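Local coordinates for cell surface protein (Faecalibacterium prausnitzii A2-165, PDB 4GT6), which is of unknown function but, as an extracellular protein built from BspA-type leucine-rich repeats, probably binds other proteins at the cell surface, at residues N22-T27 with A40-G45; S208-D213 with Y217-N222. All blocks are in the same frame, centred on the assembly; numbering follows the deposited sequence. Where two conformers were deposited one is given.

Contact 1: residues N22-T27 with A40-G45; sequences NTATIT and AQVTHG. With EDO (1,2-ethanediol), chain Q; EDO (1,2-ethanediol), chain O.
Val42 reaches across to Ala24 with one methyl, CG2, which rests 3.5 Å from Ala24 CB. Both CB atoms point toward the facing segment, so the two small side chains meet head on between backbones whose nearest CA atoms, those of Ala24 and Val42, are 7.3 Å apart. The other branch of the valine serves the second neighbour: CG1 lies 4.3 Å from Ile26 CD1, a looser touch. With chi1 at -68°, CG1 sits opposite the carbonyl carbon and CG2 between the backbone N and C, which splits the two methyls between Ala24 and Ile26. Ile26 gets there by its far end, since its CB does not head for Val42.

No hydrogen bond joins 22-27 to 40-45. The contact joins two strands that both pair with strand 47-54, 24-29 in parallel and 41-44 antiparallel. From 47-54 the parallel pairing runs on through 77-78, 104-105 and 127-128 along the leucine-rich repeats, so the contact sits at that sheet's N-terminal end. Phe16 of strand 14-18 packs on both Ala24 and Val42. An ethanediol, probably from the crystallisation liquor, donates from O2 to Thr43 O at 2.8 Å.

The chemistry is purely apolar: three buried aliphatic side chains meet in van der Waals contact, while each strand hydrogen-bonds with other strands, 47-54 being common to both.

Contact 2: residues S208-D213 with Y217-N222; sequences STITSD and YPAIDN
Asn222 grips the start of strand 209-212 with both ends of its amide. ND2 donates to Ser208 O at 3.1 Å, nearly straight at 169°, with the acceptor close to the plane of the amide and the donor in the carbonyl plane of Ser208. OD1 takes the backbone N-H of Ile210 at 2.9 Å, a more bent bond (146°) that arrives nearly end-on to the side-chain carbonyl. CG stands anti to the backbone N (chi1 -167°), extending the amide from the loop to the strand edge, where it binds like a peptide group. At the strand's other end Ser212 OG donates to Tyr217 O over a short 2.6 Å, from a position tilted out of that carbonyl's plane; Ser212 OG also bonds Ser214 N in the turn. A water completes the polar set, donating to Ser212 O and accepting from Ala219 N, 2.9 Å from each.

Between these polar ends sits Ala219, whose CB is 3.6 Å from Ile210 O and 4.0 Å from Ile210 CG2. Farther out, Leu224 and Pro239 pack on Ile210, while the opposite edge of strand 209-212 pairs in parallel with strand 186-189.

With an alanine here instead of Asn222, Ser208 O and Ile210 N would probably lose these partners, weakening the tie of the loop to the strand.

The amide and the water thus take backbone groups that a neighbouring strand could have bonded, and the Ser212 hydroxyl ties the strand to the turn; segment 217-222 lies along this edge, where the parallel pairing with 186-189 ends and the chain moves on to strand 224-227.

In the fold
Contact 1 and contact 2 are separate places along one elongated chain, the leucine-rich repeat portion of a longer cell surface protein: their centres lie 49 Å apart, their nearest atoms about 36 Å, and they do not touch. They follow in series, contact 1 closing before contact 2 opens. Contact 1 belongs to the N-terminal end, its centre about 37 Å from the centre of the chain; the centre of contact 2 lies about 18 Å from it, and there the chain leads from strand 209-212 into the sheet begun by strand 224-227. Neither includes the sodium site at Ser297 and Glu320.

Contact 1: residues N22-T27 with A40-G45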
loop_
_atom_site.group_PDB
_atom_site.type_symbol
_atom_site.label_atom_id
_atom_site.label_comp_id
_atom_site.label_asym_id
_atom_site.label_seq_id
_atom_site.Cartn_x
_atom_site.Cartn_y
_atom_site.Cartn_z
ATOM N N ASN A 22 26.857 13.622 -23.765
ATOM C CA ASN A 22 26.566 13.608 -25.216
ATOM C C ASN A 22 25.435 12.637 -25.616
ATOM O O ASN A 22 25.412 12.144 -26.739
ATOM C CB ASN A 22 27.836 13.329 -26.040
ATOM C CG ASN A 22 28.763 14.500 -26.030
ATOM O OD1 ASN A 22 28.342 15.653 -25.846
ATOM N ND2 ASN A 22 30.035 14.230 -26.234
ATOM N N THR A 23 24.465 12.456 -24.726
ATOM C CA THR A 23 23.211 11.765 -25.012
ATOM C C THR A 23 22.136 12.847 -24.999
ATOM O O THR A 23 22.430 13.997 -24.644
ATOM C CB THR A 23 22.912 10.642 -24.013
ATOM O OG1 THR A 23 22.773 11.206 -22.698
ATOM C CG2 THR A 23 23.946 9.504 -24.057
ATOM N N ALA A 24 20.891 12.475 -25.328
ATOM C CA ALA A 24 19.763 13.389 -25.282
ATOM C C ALA A 24 18.684 12.857 -24.366
ATOM O O ALA A 24 18.539 11.642 -24.189
ATOM C CB ALA A 24 19.185 13.588 -26.679
ATOM N N THR A 25 17.901 13.778 -23.806
ATOM C CA THR A 25 16.715 13.460 -23.014
ATOM C C THR A 25 15.522 13.989 -23.761
ATOM O O THR A 25 15.510 15.185 -24.068
ATOM C CB THR A 25 16.811 14.070 -21.608
ATOM O OG1 THR A 25 17.904 13.460 -20.913
ATOM C CG2 THR A 25 15.469 13.922 -20.792
ATOM N N ILE A 26 14.518 13.133 -24.037
ATOM C CA ILE A 26 13.242 13.580 -24.656
ATOM C C ILE A 26 12.502 14.421 -23.623
ATOM O O ILE A 26 12.298 13.952 -22.509
ATOM C CB ILE A 26 12.367 12.374 -25.109
ATOM C CG1 ILE A 26 13.063 11.491 -26.177
ATOM C CG2 ILE A 26 10.952 12.844 -25.561
ATOM C CD1 ILE A 26 13.563 12.177 -27.400
ATOM N N THR A 27 12.075 15.640 -23.981
ATOM C CA THR A 27 11.388 16.496 -23.007
ATOM C C THR A 27 9.935 16.812 -23.371
ATOM O O THR A 27 9.191 17.262 -22.503
ATOM C CB THR A 27 12.166 17.809 -22.811
ATOM O OG1 THR A 27 12.349 18.428 -24.088
ATOM C CG2 THR A 27 13.513 17.594 -22.100
ATOM N N ALA A 40 15.597 6.253 -30.965
ATOM C CA ALA A 40 16.872 5.772 -30.410
ATOM C C ALA A 40 17.937 6.866 -30.511
ATOM O O ALA A 40 18.920 6.872 -29.754
ATOM C CB ALA A 40 17.330 4.527 -31.151
ATOM N N GLN A 41 17.771 7.747 -31.491
ATOM C CA GLN A 41 18.709 8.841 -31.735
ATOM C C GLN A 41 17.979 10.089 -32.240
ATOM O O GLN A 41 16.929 9.983 -32.886
ATOM C CB GLN A 41 19.826 8.425 -32.730
ATOM C CG GLN A 41 19.367 8.065 -34.143
ATOM C CD GLN A 41 20.512 7.827 -35.115
ATOM O OE1 GLN A 41 21.523 7.172 -34.805
ATOM N NE2 GLN A 41 20.372 8.360 -36.323
ATOM N N VAL A 42 18.531 11.262 -31.903
ATOM C CA VAL A 42 18.051 12.571 -32.355
ATOM C C VAL A 42 19.251 13.327 -32.926
ATOM O O VAL A 42 20.398 13.080 -32.524
ATOM C CB VAL A 42 17.298 13.396 -31.273
ATOM C CG1 VAL A 42 15.955 12.748 -30.908
ATOM C CG2 VAL A 42 18.161 13.618 -30.028
ATOM N N THR A 43 18.980 14.243 -33.850
ATOM C CA THR A 43 20.030 15.039 -34.485
ATOM C C THR A 43 19.882 16.506 -34.106
ATOM O O THR A 43 18.765 17.035 -34.062
ATOM C CB THR A 43 19.995 14.840 -36.017
ATOM O OG1 THR A 43 20.182 13.451 -36.289
ATOM C CG2 THR A 43 21.088 15.649 -36.755
ATOM N N HIS A 44 21.025 17.150 -33.816
ATOM C CA HIS A 44 21.114 18.586 -33.608
ATOM C C HIS A 44 22.451 19.093 -34.161
ATOM O O HIS A 44 23.516 18.636 -33.746
ATOM C CB HIS A 44 20.915 19.024 -32.150
ATOM C CG HIS A 44 20.942 20.515 -32.032
ATOM N ND1 HIS A 44 21.993 21.171 -31.411
ATOM C CD2 HIS A 44 20.120 21.437 -32.595
ATOM C CE1 HIS A 44 21.743 22.463 -31.560
ATOM N NE2 HIS A 44 20.634 22.672 -32.275
ATOM N N GLY A 45 22.374 20.008 -35.118
ATOM C CA GLY A 45 23.564 20.564 -35.755
ATOM C C GLY A 45 24.361 19.497 -36.478
ATOM O O GLY A 45 23.802 18.729 -37.266
HETATM C C1 EDO Q . 16.949 16.808 -38.192
HETATM O O1 EDO Q . 15.539 16.654 -38.215
HETATM C C2 EDO Q . 17.320 17.977 -37.249
HETATM O O2 EDO Q . 16.858 17.687 -35.940
HETATM C C1 EDO O . 25.022 13.670 -39.135
HETATM O O1 EDO O . 25.751 13.524 -37.927
HETATM C C2 EDO O . 23.931 14.748 -38.961
HETATM O O2 EDO O . 24.516 15.986 -38.589
#

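Contact 2: residues S208-D213 with Y217-N222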
loop_
_atom_site.group_PDB
_atom_site.type_symbol
_atom_site.label_atom_id
_atom_site.label_comp_id
_atom_site.label_asym_id
_atom_site.label_seq_id
_atom_site.Cartn_x
_atom_site.Cartn_y
_atom_site.Cartn_z
ATOM N N SER A 208 -2.931 -15.519 2.044
ATOM C CA SER A 208 -3.139 -16.685 2.903
ATOM C C SER A 208 -1.859 -17.107 3.615
ATOM O O SER A 208 -1.946 -17.617 4.730
ATOM C CB SER A 208 -3.720 -17.864 2.125
ATOM O OG SER A 208 -2.868 -18.285 1.075
ATOM N N THR A 209 -0.676 -16.920 2.988
ATOM C CA THR A 209 0.580 -17.345 3.609
ATOM C C THR A 209 1.616 -16.233 3.618
ATOM O O THR A 209 1.659 -15.394 2.721
ATOM C CB THR A 209 1.146 -18.606 2.933
ATOM O OG1 THR A 209 1.161 -18.419 1.523
ATOM C CG2 THR A 209 0.354 -19.869 3.283
ATOM N N ILE A 210 2.436 -16.227 4.668
ATOM C CA ILE A 210 3.500 -15.266 4.910
ATOM C C ILE A 210 4.734 -16.027 5.329
ATOM O O ILE A 210 4.672 -16.831 6.271
ATOM C CB ILE A 210 3.086 -14.240 6.020
ATOM C CG1 ILE A 210 1.774 -13.482 5.659
ATOM C CG2 ILE A 210 4.252 -13.261 6.327
ATOM C CD1 ILE A 210 1.194 -12.663 6.789
ATOM N N THR A 211 5.849 -15.796 4.643
ATOM C CA THR A 211 7.135 -16.392 5.023
ATOM C C THR A 211 8.140 -15.262 5.137
ATOM O O THR A 211 7.948 -14.192 4.547
ATOM C CB THR A 211 7.613 -17.501 4.050
ATOM O OG1 THR A 211 7.782 -16.951 2.737
ATOM C CG2 THR A 211 6.688 -18.722 4.031
ATOM N N SER A 212 9.197 -15.476 5.921
ATOM C CA SER A 212 10.186 -14.415 6.092
ATOM C C SER A 212 11.535 -14.981 6.498
ATOM O O SER A 212 11.594 -15.898 7.306
ATOM C CB SER A 212 9.717 -13.417 7.153
ATOM O OG SER A 212 10.740 -12.467 7.408
ATOM N N ASP A 213 12.619 -14.380 5.980
ATOM C CA ASP A 213 13.992 -14.705 6.364
ATOM C C ASP A 213 14.576 -13.556 7.189
ATOM O O ASP A 213 15.743 -13.599 7.554
ATOM C CB ASP A 213 14.863 -14.946 5.117
ATOM C CG ASP A 213 14.479 -16.155 4.296
ATOM O OD1 ASP A 213 13.978 -17.128 4.874
ATOM O OD2 ASP A 213 14.647 -16.108 3.080
ATOM N N TYR A 217 11.688 -8.742 10.862
ATOM C CA TYR A 217 10.281 -8.928 10.508
ATOM C C TYR A 217 9.986 -10.402 10.380
ATOM O O TYR A 217 9.795 -10.910 9.272
ATOM C CB TYR A 217 9.922 -8.145 9.212
ATOM C CG TYR A 217 9.915 -6.652 9.458
ATOM C CD1 TYR A 217 8.758 -5.999 9.887
ATOM C CD2 TYR A 217 11.088 -5.907 9.366
ATOM C CE1 TYR A 217 8.758 -4.629 10.143
ATOM C CE2 TYR A 217 11.111 -4.552 9.679
ATOM C CZ TYR A 217 9.942 -3.913 10.050
ATOM O OH TYR A 217 9.990 -2.578 10.338
ATOM N N PRO A 218 9.993 -11.133 11.509
ATOM C CA PRO A 218 9.776 -12.587 11.416
ATOM C C PRO A 218 8.338 -12.970 11.117
ATOM O O PRO A 218 7.393 -12.240 11.436
ATOM C CB PRO A 218 10.198 -13.091 12.810
ATOM C CG PRO A 218 9.858 -11.943 13.738
ATOM C CD PRO A 218 10.198 -10.697 12.913
ATOM N N ALA A 219 8.174 -14.140 10.498
ATOM C CA ALA A 219 6.848 -14.704 10.292
ATOM C C ALA A 219 6.733 -15.794 11.352
ATOM O O ALA A 219 7.539 -16.729 11.367
ATOM C CB ALA A 219 6.675 -15.235 8.867
ATOM N N ILE A 220 5.862 -15.569 12.348
ATOM C CA ILE A 220 5.738 -16.489 13.492
ATOM C C ILE A 220 4.335 -17.072 13.445
ATOM O O ILE A 220 3.346 -16.321 13.516
ATOM C CB ILE A 220 6.017 -15.735 14.817
ATOM C CG1 ILE A 220 7.401 -15.071 14.828
ATOM C CG2 ILE A 220 5.842 -16.679 15.992
ATOM C CD1 ILE A 220 7.643 -14.105 16.014
ATOM N N ASP A 221 4.239 -18.396 13.255
ATOM C CA ASP A 221 2.940 -19.072 13.141
ATOM C C ASP A 221 2.088 -18.380 12.035
ATOM O O ASP A 221 0.916 -18.037 12.239
ATOM C CB ASP A 221 2.219 -19.102 14.511
ATOM C CG ASP A 221 0.848 -19.778 14.517
ATOM O OD1 ASP A 221 0.683 -20.797 13.815
ATOM O OD2 ASP A 221 -0.058 -19.278 15.233
ATOM N N ASN A 222 2.718 -18.136 10.871
ATOM C CA ASN A 222 2.091 -17.559 9.663
ATOM C C ASN A 222 1.449 -16.159 9.916
ATOM O O ASN A 222 0.373 -15.858 9.419
ATOM C CB ASN A 222 1.041 -18.532 9.095
ATOM C CG ASN A 222 0.587 -18.152 7.701
ATOM O OD1 ASN A 222 1.312 -17.515 6.959
ATOM N ND2 ASN A 222 -0.615 -18.525 7.334
HETATM O O HOH W 1 10.521 -15.782 9.985
#